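Local coordinates for protein formylmethanofuran--tetrahydromethanopterin formyltransferase (Methanosarcina barkeri, PDB 1M5S) that catalyses the reversible transfer of a formyl group from formylmethanofuran to tetrahydromethanopterin, an early step of methanogenesis from CO2, at residues A15-A21 / G156-A162; I187-T193 / S256-A260; M261-K266 / F291-F297. All coordinates share one frame. Residues are numbered along the deposited sequence.

Contact 1: residues A15-A21 / G156-A162; sequences AFPIKIA and GAIAGIA
Two extended strands, 15-21 and 156-162, run antiparallel with their short axes 4.2 Å apart and at 137°, so the pair is twisted. Three hydrogen-bonded pairs set the register, Phe16 with Ala162, Ile18 with Gly160 and Ile20 with Ile158; each is bonded both ways, the shortest bond being Gly160 N to Ile18 O at 2.6 Å. Ile20 N to Ile158 O measures 3.0 Å. Pro17 faces Ile161 in a non-hydrogen-bonded pair, where its missing amide proton costs no bond to strand 156-162, since that position points away from this partner. On the face of Phe16, Ile18 and Ile20, the mt rotamer of Ile20 brings CD1 to 3.8 Å from Gly160 CA; a beta carbon on Gly160 would clash with that methyl. Ile18, tt, sets CG2 3.6 Å from Ala162 CB, and Phe16, chi1 m, turns its ring edge to Ala162 O. On the other face Ile161, mt, meets Ala15 CB through CG2 at 3.5 Å. Lys19, mmtt, makes a cation-pi contact with Tyr81, while Ala21 and Ala157 pack against Leu84 of helix 81-95. The result is a twisted antiparallel strand pair in the central sheet of this alpha/beta sandwich.

Contact 2: residues I187-T193 / S256-A260; sequences IAELEGT and SIKAA
Ala260, Thr193 and Ser256 bury the most surface where the turn-rich segment 187-193 meets the helical segment 256-260. The first segment starts at the last residue of helix 173-187, makes a type I turn from Ile187 to Leu190 (Leu190 N to Ile187 O, 2.9 Å), then a type II turn from Leu190 to Thr193. Gly192 occupies the third position of the latter at phi 98°, psi -9°, where a side chain would strike the preceding carbonyl and also Ser256 OG. Ala260 points its methyl at the turns: CB lies 3.8 Å from Thr193 OG1, 4.0 Å from Ile187 CG2 and 4.3 Å from Leu190 CD1, both of these longer side chains being mt. Helices 173-187 and 254-268 are the two helices of a ferredoxin-like beta-alpha-beta-beta-alpha-beta lobe, and the contact joins the exit of one to the first turns of the other. Thr193, chi1 p, puts CG2 3.2 Å from Ser256 O and 3.9 Å from Ser256 CB. Thr193 OG1 donates to a water 2.7 Å away, which in turn donates to Glu191 O at 3.0 Å and to Ser256 O at 2.8 Å. Ser256 O thereby serves two donors, since Ala260 N reaches it at 3.0 Å within the helix. Ser256 OG is hydrogen-bonded to Asp253, and Gly192 N to Glu57.

Contact 3: residues M261-K266 / F291-F297; sequences MKAGIK and FKLHELF
Leu293, Leu296 and Phe297 of the C-terminal tail pack on the second helix of the ferredoxin-like lobe. Segment 261-266 is regular helix within 254-268. Segment 291-297 leaves strand 289-292, which pairs with strand 12-26, and coils through helical phi/psi values at 293-296, with Glu295 N to Lys292 O at 3.1 Å and Leu296 N to Leu293 O at 3.0 Å. That coil brings the three residues round to the helix, and the nearest CA pair is Lys262 and Leu296, CA to CA 5.7 Å. Met261, with chi angles m, t and p, has the largest area covered by the other segment, 80 Å². Its SD lies 3.6 Å from Phe291 CB and 4.8 Å from the ring centroid, an oblique Met-aromatic contact, while Met261 CE touches Leu293 CD1 at 3.8 Å. Leu296, mt, rests CD1 against both Met261 CB and Ile265 CD1, 3.9 Å from each. Ile265, also mt, packs CG2 on Phe297 CZ at 3.7 Å. The ring of Phe297, chi1 m, further meets Lys262 CG through CE2 at 3.7 Å and has Lys266 CG at its edge, 3.9 Å from CE2. Lys262 is all-trans, so its methylenes run past the tail, CD coming to 3.2 Å from Leu296 O. Hydrogen bonds of the tail go to other partners, Leu293 to the backbone of Thr11 and His294 NE2 to Ile8 O. Neither segment gives the other a hydrogen bond: the tail meets the helix through apolar groups, with lysine methylenes extending that surface around the exposed final phenylalanine.

Overall arrangement
Followed from the N terminus, the three contacts come in series, none nested in or crossing another. Contact 1 spans the widest gap, bringing strand 147-170 back beside strand 12-26 after 134 intervening residues. After helix 173-187 and its following turns, 62 residues intervene before 256-260, on helix 254-268, closes contact 2 against those turns. Contact 3 closes over just 24 residues and uses the next residues of the same helix. Phe291 is a common meeting point: it touches Ala15 and Ile161 of contact 1 and Ile257 and Lys258 of contact 2. Central sheet, paired helices and C-terminal tail thus share one continuous packed region.

Contact 1: residues A15-A21 / G156-A162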
loop_
_atom_site.group_PDB
_atom_site.type_symbol
_atom_site.label_atom_id
_atom_site.label_comp_id
_atom_site.label_asym_id
_atom_site.label_seq_id
_atom_site.Cartn_x
_atom_site.Cartn_y
_atom_site.Cartn_z
ATOM N N ALA A 15 -12.236 -29.591 -9.520
ATOM C CA ALA A 15 -12.737 -28.323 -10.032
ATOM C C ALA A 15 -14.021 -28.458 -10.868
ATOM O O ALA A 15 -14.222 -29.460 -11.568
ATOM C CB ALA A 15 -11.653 -27.634 -10.841
ATOM N N PHE A 16 -14.831 -27.396 -10.848
ATOM C CA PHE A 16 -16.127 -27.343 -11.531
ATOM C C PHE A 16 -16.079 -26.404 -12.741
ATOM O O PHE A 16 -15.263 -25.478 -12.789
ATOM C CB PHE A 16 -17.199 -26.861 -10.556
ATOM C CG PHE A 16 -17.214 -27.611 -9.254
ATOM C CD1 PHE A 16 -16.182 -27.455 -8.333
ATOM C CD2 PHE A 16 -18.255 -28.485 -8.952
ATOM C CE1 PHE A 16 -16.185 -28.160 -7.132
ATOM C CE2 PHE A 16 -18.269 -29.195 -7.748
ATOM C CZ PHE A 16 -17.234 -29.032 -6.838
ATOM N N PRO A 17 -16.942 -26.639 -13.746
ATOM C CA PRO A 17 -17.056 -25.648 -14.822
ATOM C C PRO A 17 -17.779 -24.381 -14.350
ATOM O O PRO A 17 -18.621 -24.425 -13.435
ATOM C CB PRO A 17 -17.840 -26.393 -15.907
ATOM C CG PRO A 17 -18.683 -27.356 -15.137
ATOM C CD PRO A 17 -17.816 -27.805 -13.983
ATOM N N ILE A 18 -17.368 -23.242 -14.899
ATOM C CA ILE A 18 -18.010 -21.969 -14.586
ATOM C C ILE A 18 -17.889 -21.009 -15.773
ATOM O O ILE A 18 -17.121 -21.258 -16.707
ATOM C CB ILE A 18 -17.392 -21.339 -13.305
ATOM C CG1 ILE A 18 -18.344 -20.288 -12.729
ATOM C CG2 ILE A 18 -16.009 -20.772 -13.608
ATOM C CD1 ILE A 18 -18.185 -20.041 -11.239
ATOM N N LYS A 19 -18.747 -19.996 -15.805
ATOM C CA LYS A 19 -18.659 -18.982 -16.845
ATOM C C LYS A 19 -17.785 -17.832 -16.346
ATOM O O LYS A 19 -17.988 -17.324 -15.237
ATOM C CB LYS A 19 -20.057 -18.474 -17.203
ATOM C CG LYS A 19 -21.048 -19.575 -17.558
ATOM C CD LYS A 19 -20.536 -20.438 -18.702
ATOM C CE LYS A 19 -21.594 -21.432 -19.143
ATOM N NZ LYS A 19 -21.220 -22.092 -20.418
ATOM N N ILE A 20 -16.834 -17.418 -17.181
ATOM C CA ILE A 20 -15.872 -16.382 -16.806
ATOM C C ILE A 20 -15.845 -15.250 -17.832
ATOM O O ILE A 20 -15.586 -15.484 -19.013
ATOM C CB ILE A 20 -14.430 -16.964 -16.658
ATOM C CG1 ILE A 20 -14.392 -18.041 -15.560
ATOM C CG2 ILE A 20 -13.453 -15.848 -16.291
ATOM C CD1 ILE A 20 -13.059 -18.734 -15.415
ATOM N N ALA A 21 -16.116 -14.029 -17.365
ATOM C CA ALA A 21 -15.896 -12.817 -18.158
ATOM C C ALA A 21 -14.606 -12.115 -17.717
ATOM O O ALA A 21 -14.343 -12.010 -16.531
ATOM C CB ALA A 21 -17.085 -11.871 -18.007
ATOM N N GLY A 156 -16.167 -10.123 -23.496
ATOM C CA GLY A 156 -16.210 -11.546 -23.786
ATOM C C GLY A 156 -16.269 -12.428 -22.556
ATOM O O GLY A 156 -15.828 -12.047 -21.462
ATOM N N ALA A 157 -16.791 -13.634 -22.755
ATOM C CA ALA A 157 -16.907 -14.631 -21.697
ATOM C C ALA A 157 -16.703 -16.021 -22.295
ATOM O O ALA A 157 -16.845 -16.208 -23.506
ATOM C CB ALA A 157 -18.280 -14.532 -21.030
ATOM N N ILE A 158 -16.222 -16.950 -21.473
ATOM C CA ILE A 158 -16.023 -18.332 -21.902
ATOM C C ILE A 158 -16.459 -19.311 -20.821
ATOM O O ILE A 158 -16.959 -18.911 -19.763
ATOM C CB ILE A 158 -14.538 -18.630 -22.277
ATOM C CG1 ILE A 158 -13.590 -18.124 -21.183
ATOM C CG2 ILE A 158 -14.193 -18.004 -23.619
ATOM C CD1 ILE A 158 -13.038 -19.205 -20.307
ATOM N N ALA A 159 -16.425 -20.594 -21.176
ATOM C CA ALA A 159 -16.615 -21.685 -20.224
ATOM C C ALA A 159 -15.266 -21.974 -19.572
ATOM O O ALA A 159 -14.313 -22.398 -20.243
ATOM C CB ALA A 159 -17.135 -22.935 -20.948
ATOM N N GLY A 160 -15.149 -21.584 -18.307
ATOM C CA GLY A 160 -13.894 -21.732 -17.601
ATOM C C GLY A 160 -13.991 -22.736 -16.479
ATOM O O GLY A 160 -14.879 -23.589 -16.462
ATOM N N ILE A 161 -13.115 -22.578 -15.494
ATOM C CA ILE A 161 -12.936 -23.569 -14.445
ATOM C C ILE A 161 -12.838 -22.866 -13.098
ATOM O O ILE A 161 -12.041 -21.956 -12.929
ATOM C CB ILE A 161 -11.641 -24.380 -14.676
ATOM C CG1 ILE A 161 -11.581 -24.891 -16.118
ATOM C CG2 ILE A 161 -11.572 -25.538 -13.702
ATOM C CD1 ILE A 161 -10.235 -25.434 -16.518
ATOM N N ALA A 162 -13.688 -23.261 -12.161
ATOM C CA ALA A 162 -13.637 -22.734 -10.805
ATOM C C ALA A 162 -13.301 -23.852 -9.818
ATOM O O ALA A 162 -13.698 -24.997 -10.020
ATOM C CB ALA A 162 -14.968 -22.109 -10.445
#

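Contact 2: residues I187-T193 / S256-A260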
loop_
_atom_site.group_PDB
_atom_site.type_symbol
_atom_site.label_atom_id
_atom_site.label_comp_id
_atom_site.label_asym_id
_atom_site.label_seq_id
_atom_site.Cartn_x
_atom_site.Cartn_y
_atom_site.Cartn_z
ATOM N N ILE A 187 0.544 -15.967 -7.837
ATOM C CA ILE A 187 -0.559 -16.231 -8.746
ATOM C C ILE A 187 -1.080 -14.944 -9.396
ATOM O O ILE A 187 -1.442 -14.953 -10.569
ATOM C CB ILE A 187 -1.699 -16.977 -8.014
ATOM C CG1 ILE A 187 -1.192 -18.354 -7.569
ATOM C CG2 ILE A 187 -2.916 -17.129 -8.925
ATOM C CD1 ILE A 187 -2.124 -19.088 -6.640
ATOM N N ALA A 188 -0.958 -13.816 -8.696
ATOM C CA ALA A 188 -1.415 -12.540 -9.246
ATOM C C ALA A 188 -0.464 -11.986 -10.318
ATOM O O ALA A 188 -0.780 -10.998 -10.982
ATOM C CB ALA A 188 -1.622 -11.523 -8.129
ATOM N N GLU A 189 0.679 -12.642 -10.506
ATOM C CA GLU A 189 1.567 -12.316 -11.626
ATOM C C GLU A 189 1.156 -13.078 -12.885
ATOM O O GLU A 189 1.633 -12.780 -13.978
ATOM C CB GLU A 189 3.020 -12.678 -11.314
ATOM C CG GLU A 189 3.632 -12.048 -10.072
ATOM C CD GLU A 189 4.992 -12.669 -9.712
ATOM O OE1 GLU A 189 5.381 -13.700 -10.316
ATOM O OE2 GLU A 189 5.670 -12.139 -8.806
ATOM N N LEU A 190 0.349 -14.121 -12.707
ATOM C CA LEU A 190 0.054 -15.069 -13.781
ATOM C C LEU A 190 -1.238 -14.764 -14.545
ATOM O O LEU A 190 -2.297 -14.539 -13.952
ATOM C CB LEU A 190 -0.001 -16.494 -13.218
ATOM C CG LEU A 190 1.276 -17.042 -12.574
ATOM C CD1 LEU A 190 1.023 -18.442 -12.053
ATOM C CD2 LEU A 190 2.402 -17.053 -13.582
ATOM N N GLU A 191 -1.155 -14.832 -15.870
ATOM C CA GLU A 191 -2.316 -14.599 -16.725
ATOM C C GLU A 191 -3.288 -15.769 -16.641
ATOM O O GLU A 191 -2.875 -16.909 -16.439
ATOM C CB GLU A 191 -1.864 -14.405 -18.175
ATOM C CG GLU A 191 -2.917 -13.793 -19.093
ATOM C CD GLU A 191 -2.332 -13.215 -20.379
ATOM O OE1 GLU A 191 -1.213 -12.659 -20.345
ATOM O OE2 GLU A 191 -3.004 -13.296 -21.428
ATOM N N GLY A 192 -4.582 -15.463 -16.678
ATOM C CA GLY A 192 -5.577 -16.497 -16.883
ATOM C C GLY A 192 -6.232 -17.018 -15.624
ATOM O O GLY A 192 -7.217 -17.756 -15.699
ATOM N N THR A 193 -5.710 -16.627 -14.464
ATOM C CA THR A 193 -6.234 -17.124 -13.194
ATOM C C THR A 193 -6.539 -16.015 -12.200
ATOM O O THR A 193 -5.939 -14.941 -12.244
ATOM C CB THR A 193 -5.250 -18.095 -12.521
ATOM O OG1 THR A 193 -3.926 -17.553 -12.591
ATOM C CG2 THR A 193 -5.280 -19.450 -13.199
ATOM N N SER A 256 -3.734 -22.953 -17.218
ATOM C CA SER A 256 -3.540 -21.757 -16.411
ATOM C C SER A 256 -3.747 -22.074 -14.941
ATOM O O SER A 256 -3.003 -21.586 -14.091
ATOM C CB SER A 256 -4.509 -20.656 -16.844
ATOM O OG SER A 256 -4.209 -20.213 -18.157
ATOM N N ILE A 257 -4.751 -22.897 -14.649
ATOM C CA ILE A 257 -4.974 -23.365 -13.292
ATOM C C ILE A 257 -3.755 -24.135 -12.797
ATOM O O ILE A 257 -3.296 -23.925 -11.676
ATOM C CB ILE A 257 -6.199 -24.281 -13.208
ATOM C CG1 ILE A 257 -7.419 -23.580 -13.806
ATOM C CG2 ILE A 257 -6.440 -24.686 -11.760
ATOM C CD1 ILE A 257 -8.369 -23.018 -12.796
ATOM N N LYS A 258 -3.190 -24.973 -13.662
ATOM C CA LYS A 258 -2.023 -25.769 -13.295
ATOM C C LYS A 258 -0.804 -24.896 -13.058
ATOM O O LYS A 258 -0.073 -25.092 -12.089
ATOM C CB LYS A 258 -1.715 -26.806 -14.376
ATOM C CG LYS A 258 -2.657 -27.995 -14.341
ATOM C CD LYS A 258 -2.532 -28.881 -15.573
ATOM C CE LYS A 258 -3.674 -29.897 -15.605
ATOM N NZ LYS A 258 -3.517 -30.908 -16.686
ATOM N N ALA A 259 -0.595 -23.924 -13.939
ATOM C CA ALA A 259 0.499 -22.976 -13.784
ATOM C C ALA A 259 0.397 -22.257 -12.438
ATOM O O ALA A 259 1.408 -22.049 -11.764
ATOM C CB ALA A 259 0.487 -21.967 -14.928
ATOM N N ALA A 260 -0.834 -21.953 -12.029
ATOM C CA ALA A 260 -1.092 -21.223 -10.790
ATOM C C ALA A 260 -0.893 -22.108 -9.563
ATOM O O ALA A 260 -0.292 -21.682 -8.582
ATOM C CB ALA A 260 -2.508 -20.644 -10.803
HETATM O O HOH W 1 -2.283 -18.846 -14.221
#

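Contact 3: residues M261-K266 / F291-F297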
loop_
_atom_site.group_PDB
_atom_site.type_symbol
_atom_site.label_atom_id
_atom_site.label_comp_id
_atom_site.label_asym_id
_atom_site.label_seq_id
_atom_site.Cartn_x
_atom_site.Cartn_y
_atom_site.Cartn_z
ATOM N N MET A 261 -1.407 -23.334 -9.615
ATOM C CA MET A 261 -1.224 -24.297 -8.530
ATOM C C MET A 261 0.253 -24.615 -8.316
ATOM O O MET A 261 0.743 -24.596 -7.187
ATOM C CB MET A 261 -1.989 -25.587 -8.833
ATOM C CG MET A 261 -3.499 -25.409 -8.838
ATOM S SD MET A 261 -4.410 -26.919 -9.240
ATOM C CE MET A 261 -4.152 -27.878 -7.780
ATOM N N LYS A 262 0.975 -24.809 -9.414
ATOM C CA LYS A 262 2.391 -25.128 -9.347
ATOM C C LYS A 262 3.208 -23.959 -8.770
ATOM O O LYS A 262 3.984 -24.147 -7.830
ATOM C CB LYS A 262 2.908 -25.507 -10.739
ATOM C CG LYS A 262 4.384 -25.878 -10.794
ATOM C CD LYS A 262 4.792 -26.256 -12.197
ATOM C CE LYS A 262 6.275 -26.528 -12.280
ATOM N NZ LYS A 262 6.660 -27.016 -13.630
ATOM N N ALA A 263 3.017 -22.761 -9.325
ATOM C CA ALA A 263 3.739 -21.569 -8.872
ATOM C C ALA A 263 3.390 -21.237 -7.426
ATOM O O ALA A 263 4.270 -20.921 -6.612
ATOM C CB ALA A 263 3.416 -20.384 -9.774
ATOM N N GLY A 264 2.112 -21.399 -7.094
ATOM C CA GLY A 264 1.646 -21.118 -5.747
ATOM C C GLY A 264 2.227 -22.069 -4.720
ATOM O O GLY A 264 2.605 -21.645 -3.625
ATOM N N ILE A 265 2.305 -23.354 -5.074
ATOM C CA ILE A 265 2.865 -24.365 -4.186
ATOM C C ILE A 265 4.361 -24.137 -4.008
ATOM O O ILE A 265 4.866 -24.175 -2.890
ATOM C CB ILE A 265 2.604 -25.799 -4.726
ATOM C CG1 ILE A 265 1.151 -26.199 -4.449
ATOM C CG2 ILE A 265 3.555 -26.809 -4.067
ATOM C CD1 ILE A 265 0.691 -27.419 -5.209
ATOM N N LYS A 266 5.048 -23.800 -5.099
ATOM C CA LYS A 266 6.497 -23.604 -5.058
ATOM C C LYS A 266 6.892 -22.368 -4.247
ATOM O O LYS A 266 7.975 -22.321 -3.662
ATOM C CB LYS A 266 7.062 -23.500 -6.479
ATOM C CG LYS A 266 6.848 -24.757 -7.315
ATOM C CD LYS A 266 8.146 -25.268 -7.898
ATOM C CE LYS A 266 8.649 -24.381 -9.015
ATOM N NZ LYS A 266 9.957 -24.868 -9.527
ATOM N N PHE A 291 -7.078 -31.981 -11.028
ATOM C CA PHE A 291 -5.731 -31.429 -11.063
ATOM C C PHE A 291 -4.886 -32.142 -10.022
ATOM O O PHE A 291 -5.066 -31.943 -8.818
ATOM C CB PHE A 291 -5.776 -29.927 -10.788
ATOM C CG PHE A 291 -6.583 -29.157 -11.793
ATOM C CD1 PHE A 291 -7.893 -28.772 -11.509
ATOM C CD2 PHE A 291 -6.039 -28.824 -13.030
ATOM C CE1 PHE A 291 -8.645 -28.067 -12.443
ATOM C CE2 PHE A 291 -6.786 -28.117 -13.972
ATOM C CZ PHE A 291 -8.092 -27.738 -13.674
ATOM N N LYS A 292 -4.121 -33.123 -10.493
ATOM C CA LYS A 292 -3.299 -33.939 -9.617
ATOM C C LYS A 292 -2.014 -33.202 -9.273
ATOM O O LYS A 292 -1.248 -32.803 -10.159
ATOM C CB LYS A 292 -2.982 -35.294 -10.274
ATOM C CG LYS A 292 -4.061 -36.355 -10.055
ATOM C CD LYS A 292 -3.563 -37.757 -10.373
ATOM N N LEU A 293 -1.771 -33.070 -7.972
ATOM C CA LEU A 293 -0.654 -32.293 -7.451
ATOM C C LEU A 293 0.694 -32.786 -7.972
ATOM O O LEU A 293 1.505 -31.992 -8.448
ATOM C CB LEU A 293 -0.674 -32.318 -5.917
ATOM C CG LEU A 293 -1.405 -31.191 -5.173
ATOM C CD1 LEU A 293 -2.698 -30.819 -5.865
ATOM C CD2 LEU A 293 -1.667 -31.622 -3.734
ATOM N N HIS A 294 0.885 -34.102 -7.993
ATOM C CA HIS A 294 2.171 -34.671 -8.393
ATOM C C HIS A 294 2.468 -34.485 -9.877
ATOM O O HIS A 294 3.630 -34.492 -10.297
ATOM C CB HIS A 294 2.220 -36.156 -8.036
ATOM C CG HIS A 294 2.516 -36.422 -6.588
ATOM N ND1 HIS A 294 3.189 -37.543 -6.163
ATOM C CD2 HIS A 294 2.234 -35.704 -5.478
ATOM C CE1 HIS A 294 3.308 -37.511 -4.851
ATOM N NE2 HIS A 294 2.735 -36.402 -4.405
ATOM N N GLU A 295 1.417 -34.283 -10.664
ATOM C CA GLU A 295 1.568 -34.086 -12.099
ATOM C C GLU A 295 1.918 -32.645 -12.460
ATOM O O GLU A 295 2.231 -32.345 -13.614
ATOM C CB GLU A 295 0.293 -34.510 -12.816
ATOM C CG GLU A 295 -0.076 -35.958 -12.565
ATOM C CD GLU A 295 -1.202 -36.449 -13.455
ATOM O OE1 GLU A 295 -2.205 -35.715 -13.630
ATOM O OE2 GLU A 295 -1.099 -37.595 -13.942
ATOM N N LEU A 296 1.912 -31.763 -11.461
ATOM C CA LEU A 296 2.287 -30.372 -11.672
ATOM C C LEU A 296 3.787 -30.239 -11.900
ATOM O O LEU A 296 4.229 -29.384 -12.664
ATOM C CB LEU A 296 1.866 -29.522 -10.471
ATOM C CG LEU A 296 0.364 -29.452 -10.181
ATOM C CD1 LEU A 296 0.119 -28.825 -8.821
ATOM C CD2 LEU A 296 -0.334 -28.656 -11.278
ATOM N N PHE A 297 4.559 -31.151 -11.322
ATOM C CA PHE A 297 6.005 -30.976 -11.245
ATOM C C PHE A 297 6.782 -31.916 -12.152
ATOM O O PHE A 297 6.370 -33.086 -12.297
ATOM C CB PHE A 297 6.460 -31.132 -9.793
ATOM C CG PHE A 297 5.662 -30.298 -8.829
ATOM C CD1 PHE A 297 4.616 -30.864 -8.097
ATOM C CD2 PHE A 297 5.881 -28.927 -8.732
ATOM C CE1 PHE A 297 3.796 -30.078 -7.286
ATOM C CE2 PHE A 297 5.066 -28.132 -7.928
ATOM C CZ PHE A 297 4.021 -28.709 -7.204
ATOM O OXT PHE A 297 7.770 -31.442 -12.748
#